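Local atomic coordinates of DNA repair protein rad60 (PDB entry 3GOE), a protein that is required for recombinational repair of DNA double-strand breaks, and is represented here by its C-terminal SUMO-like domain. Residues D34-Y39 against I51-E56. Residues are numbered along the deposited sequence; the frame is centred on the assembly and turned at random.
Sequences DLIKRY and IRLEFE
Ile36 of helix 32-43 reaches both Ile51 and Leu53, and its two branches divide the work. With CG1 anti to its own carbonyl carbon (chi1 -60°), the longer branch runs past Leu53 in the opposite sense, and Ile36 CG1 lies 3.7 Å from Leu53 CG, where the leucine forks. The terminal methyl continues to the backbone, Ile36 CD1 resting 3.7 Å from Ile51 O. The shorter branch turns to the other isoleucine: Ile36 CG2 and Ile51 CG2 touch methyl to methyl at 3.7 Å. A beta-branched residue suits this place, because it can offer one branch to each of two neighbours.

Leu35, one position earlier, starts out to the side of the strand, but its end comes nearer, and Leu35 CD2 meets Leu53 CD1 at 3.5 Å. Leu53 CD1 is thereby packed against both helix residues, since Ile36 CG1 also lies 3.9 Å from Leu53 CD1. No hydrogen bond joins the segments; apolar packing holds helix to strand, and branched aliphatic side chains suit it by interlocking without polar groups to satisfy.

Along the strand, Leu53 faces the helix while Arg52 points away, its guanidinium making a cation-pi contact with Trp59. Such packing of helix 32-43 over the mixed sheet builds the hydrophobic core of the ubiquitin-like beta-grasp fold. The axes of segment 34-39 and strand 52-55 come within 9.4 Å at 112°, so the helix passes across the strand. Val79 of strand 76-80 adjoins Ile51 and Leu53, Leu35 continues onto Leu12 of strand 9-16 and onto Leu24 and Ile26 of strand 22-27, and Phe47, in a loop, touches Ile36.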
ATOM      1  N   ASP A  34      -0.806   7.289  -2.172  1.00  7.20           N
ATOM      2  CA  ASP A  34      -1.984   7.387  -1.342  1.00  7.17           C
ATOM      3  C   ASP A  34      -1.926   6.307  -0.246  1.00  6.93           C
ATOM      4  O   ASP A  34      -2.249   6.552   0.916  1.00  7.45           O
ATOM      5  CB  ASP A  34      -3.250   7.206  -2.150  1.00  7.78           C
ATOM      6  CG  ASP A  34      -3.655   8.307  -3.080  1.00  9.06           C
ATOM      7  OD1 ASP A  34      -3.359   9.493  -2.781  1.00 11.01           O
ATOM      8  OD2 ASP A  34      -4.344   8.002  -4.075  1.00 11.11           O
ATOM      9  N   LEU A  35      -1.581   5.065  -0.634  1.00  7.09           N
ATOM     10  CA  LEU A  35      -1.454   3.970   0.318  1.00  6.73           C
ATOM     11  C   LEU A  35      -0.440   4.319   1.407  1.00  6.97           C
ATOM     12  O   LEU A  35      -0.685   4.076   2.593  1.00  7.46           O
ATOM     13  CB  LEU A  35      -1.074   2.698  -0.445  1.00  7.44           C
ATOM     14  CG  LEU A  35      -0.719   1.466   0.391  1.00  8.47           C
ATOM     15  CD1 LEU A  35      -1.812   1.089   1.391  1.00  9.70           C
ATOM     16  CD2 LEU A  35      -0.380   0.314  -0.548  1.00 10.57           C
ATOM     17  N   ILE A  36       0.703   4.894   1.001  1.00  7.04           N
ATOM     18  CA  ILE A  36       1.683   5.318   1.983  1.00  6.95           C
ATOM     19  C   ILE A  36       1.167   6.387   2.890  1.00  6.91           C
ATOM     20  O   ILE A  36       1.346   6.358   4.120  1.00  7.32           O
ATOM     21  CB  ILE A  36       3.022   5.737   1.289  1.00  7.40           C
ATOM     22  CG1 ILE A  36       3.623   4.591   0.504  1.00  8.01           C
ATOM     23  CG2 ILE A  36       3.992   6.248   2.326  1.00  9.01           C
ATOM     24  CD1 ILE A  36       4.760   5.021  -0.420  1.00  9.55           C
ATOM     25  N   LYS A  37       0.490   7.409   2.335  1.00  6.79           N
ATOM     26  CA  LYS A  37      -0.084   8.471   3.135  1.00  7.14           C
ATOM     27  C   LYS A  37      -1.070   7.907   4.167  1.00  6.83           C
ATOM     28  O   LYS A  37      -1.117   8.373   5.307  1.00  7.91           O
ATOM     29  CB  LYS A  37      -0.789   9.522   2.283  1.00  8.34           C
ATOM     30  CG  LYS A  37       0.139  10.399   1.489  1.00  9.71           C
ATOM     31  CD  LYS A  37      -0.654  11.404   0.638  1.00 14.14           C
ATOM     32  CE  LYS A  37       0.210  12.421  -0.044  1.00 18.50           C
ATOM     33  NZ  LYS A  37      -0.652  13.332  -0.818  1.00 35.63           N
ATOM     34  N   ARG A  38      -1.899   6.969   3.751  1.00  6.88           N
ATOM     35  CA  ARG A  38      -2.890   6.361   4.646  1.00  7.27           C
ATOM     36  C   ARG A  38      -2.198   5.524   5.720  1.00  6.96           C
ATOM     37  O   ARG A  38      -2.575   5.585   6.890  1.00  7.86           O
ATOM     38  CB  ARG A  38      -3.884   5.551   3.815  1.00  8.05           C
ATOM     39  CG  ARG A  38      -4.934   4.860   4.672  1.00  9.43           C
ATOM     40  CD  ARG A  38      -5.834   5.772   5.462  1.00 10.81           C
ATOM     41  NE  ARG A  38      -6.620   6.708   4.675  1.00 10.86           N
ATOM     42  CZ  ARG A  38      -7.765   6.419   4.064  1.00 11.36           C
ATOM     43  NH1 ARG A  38      -8.272   5.215   4.082  1.00 13.77           N
ATOM     44  NH2 ARG A  38      -8.438   7.372   3.378  1.00 11.97           N
ATOM     45  N   TYR A  39      -1.198   4.738   5.347  1.00  6.95           N
ATOM     46  CA  TYR A  39      -0.401   4.033   6.334  1.00  7.10           C
ATOM     47  C   TYR A  39       0.118   5.006   7.404  1.00  7.07           C
ATOM     48  O   TYR A  39       0.026   4.762   8.605  1.00  7.88           O
ATOM     49  CB  TYR A  39       0.765   3.287   5.641  1.00  7.74           C
ATOM     50  CG  TYR A  39       1.730   2.728   6.651  1.00  8.24           C
ATOM     51  CD1 TYR A  39       1.457   1.546   7.338  1.00 10.42           C
ATOM     52  CD2 TYR A  39       2.919   3.379   6.919  1.00  9.23           C
ATOM     53  CE1 TYR A  39       2.358   1.045   8.275  1.00 11.37           C
ATOM     54  CE2 TYR A  39       3.776   2.876   7.878  1.00 10.85           C
ATOM     55  CZ  TYR A  39       3.510   1.716   8.550  1.00 11.13           C
ATOM     56  OH  TYR A  39       4.389   1.270   9.515  1.00 14.72           O
ATOM     57  N   ILE A  51       9.731   7.693   1.792  1.00  9.60           N
ATOM     58  CA  ILE A  51       9.183   6.387   2.181  1.00  9.24           C
ATOM     59  C   ILE A  51       8.851   5.633   0.913  1.00  9.30           C
ATOM     60  O   ILE A  51       8.278   6.191  -0.024  1.00 10.16           O
ATOM     61  CB  ILE A  51       7.920   6.538   3.049  1.00  9.39           C
ATOM     62  CG1 ILE A  51       8.206   7.366   4.321  1.00 10.65           C
ATOM     63  CG2 ILE A  51       7.326   5.162   3.366  1.00  9.94           C
ATOM     64  CD1 ILE A  51       6.936   7.723   5.110  1.00 11.49           C
ATOM     65  N   ARG A  52       9.199   4.344   0.851  1.00  9.66           N
ATOM     66  CA  ARG A  52       8.935   3.496  -0.271  1.00 10.71           C
ATOM     67  C   ARG A  52       8.256   2.204   0.180  1.00  9.61           C
ATOM     68  O   ARG A  52       8.418   1.767   1.310  1.00 11.02           O
ATOM     69  CB  ARG A  52      10.210   3.138  -1.050  1.00 17.57           C
ATOM     70  CG  ARG A  52      10.956   4.266  -1.689  1.00 24.62           C
ATOM     71  CD  ARG A  52      12.194   3.833  -2.458  1.00 30.98           C
ATOM     72  NE  ARG A  52      13.034   3.031  -1.582  1.00 46.67           N
ATOM     73  CZ  ARG A  52      14.254   3.286  -1.147  1.00 58.42           C
ATOM     74  NH1 ARG A  52      14.816   2.389  -0.340  1.00 62.35           N
ATOM     75  NH2 ARG A  52      14.954   4.374  -1.478  1.00 60.24           N
ATOM     76  N   LEU A  53       7.515   1.608  -0.744  1.00  9.63           N
ATOM     77  CA  LEU A  53       6.973   0.271  -0.578  1.00  9.46           C
ATOM     78  C   LEU A  53       7.656  -0.708  -1.500  1.00  9.55           C
ATOM     79  O   LEU A  53       7.842  -0.397  -2.663  1.00 11.50           O
ATOM     80  CB  LEU A  53       5.479   0.194  -0.844  1.00 10.31           C
ATOM     81  CG  LEU A  53       4.581   1.054  -0.008  1.00 11.16           C
ATOM     82  CD1 LEU A  53       3.118   0.818  -0.352  1.00 13.46           C
ATOM     83  CD2 LEU A  53       4.805   0.896   1.491  1.00 12.00           C
ATOM     84  N   GLU A  54       8.070  -1.833  -0.956  1.00 10.87           N
ATOM     85  CA  GLU A  54       8.692  -2.928  -1.725  1.00 12.03           C
ATOM     86  C   GLU A  54       7.750  -4.121  -1.772  1.00 11.68           C
ATOM     87  O   GLU A  54       7.213  -4.510  -0.735  1.00 13.84           O
ATOM     88  CB  GLU A  54      10.040  -3.313  -1.119  1.00 16.15           C
ATOM     89  CG  GLU A  54      10.896  -4.438  -1.698  1.00 32.44           C
ATOM     90  CD  GLU A  54      12.278  -4.262  -1.071  1.00 45.31           C
ATOM     91  OE1 GLU A  54      12.947  -3.218  -1.264  1.00 65.21           O
ATOM     92  OE2 GLU A  54      12.674  -5.225  -0.369  1.00 56.93           O
ATOM     93  N   PHE A  55       7.601  -4.651  -2.959  1.00 12.62           N
ATOM     94  CA  PHE A  55       6.730  -5.801  -3.198  1.00 12.57           C
ATOM     95  C   PHE A  55       7.543  -6.837  -3.915  1.00 16.05           C
ATOM     96  O   PHE A  55       8.034  -6.556  -5.000  1.00 19.57           O
ATOM     97  CB  PHE A  55       5.516  -5.392  -3.996  1.00 13.15           C
ATOM     98  CG  PHE A  55       4.573  -6.519  -4.345  1.00 13.59           C
ATOM     99  CD1 PHE A  55       4.079  -7.391  -3.391  1.00 15.11           C
ATOM    100  CD2 PHE A  55       4.238  -6.754  -5.636  1.00 19.18           C
ATOM    101  CE1 PHE A  55       3.231  -8.466  -3.665  1.00 18.30           C
ATOM    102  CE2 PHE A  55       3.349  -7.721  -5.988  1.00 23.24           C
ATOM    103  CZ  PHE A  55       2.860  -8.612  -5.038  1.00 23.21           C
ATOM    104  N   GLU A  56       7.732  -8.004  -3.289  1.00 20.57           N
ATOM    105  CA  GLU A  56       8.531  -9.061  -3.887  1.00 26.61           C
ATOM    106  C   GLU A  56       9.875  -8.550  -4.319  1.00 28.82           C
ATOM    107  O   GLU A  56      10.452  -8.878  -5.362  1.00 42.61           O
ATOM    108  CB  GLU A  56       7.711  -9.669  -5.052  1.00 33.50           C
ATOM    109  CG  GLU A  56       6.471 -10.316  -4.431  1.00 40.56           C
ATOM    110  CD  GLU A  56       5.409 -10.735  -5.427  1.00 55.28           C
ATOM    111  OE1 GLU A  56       4.989  -9.980  -6.343  1.00 80.99           O
ATOM    112  OE2 GLU A  56       4.993 -11.903  -5.204  1.00 55.24           O
TER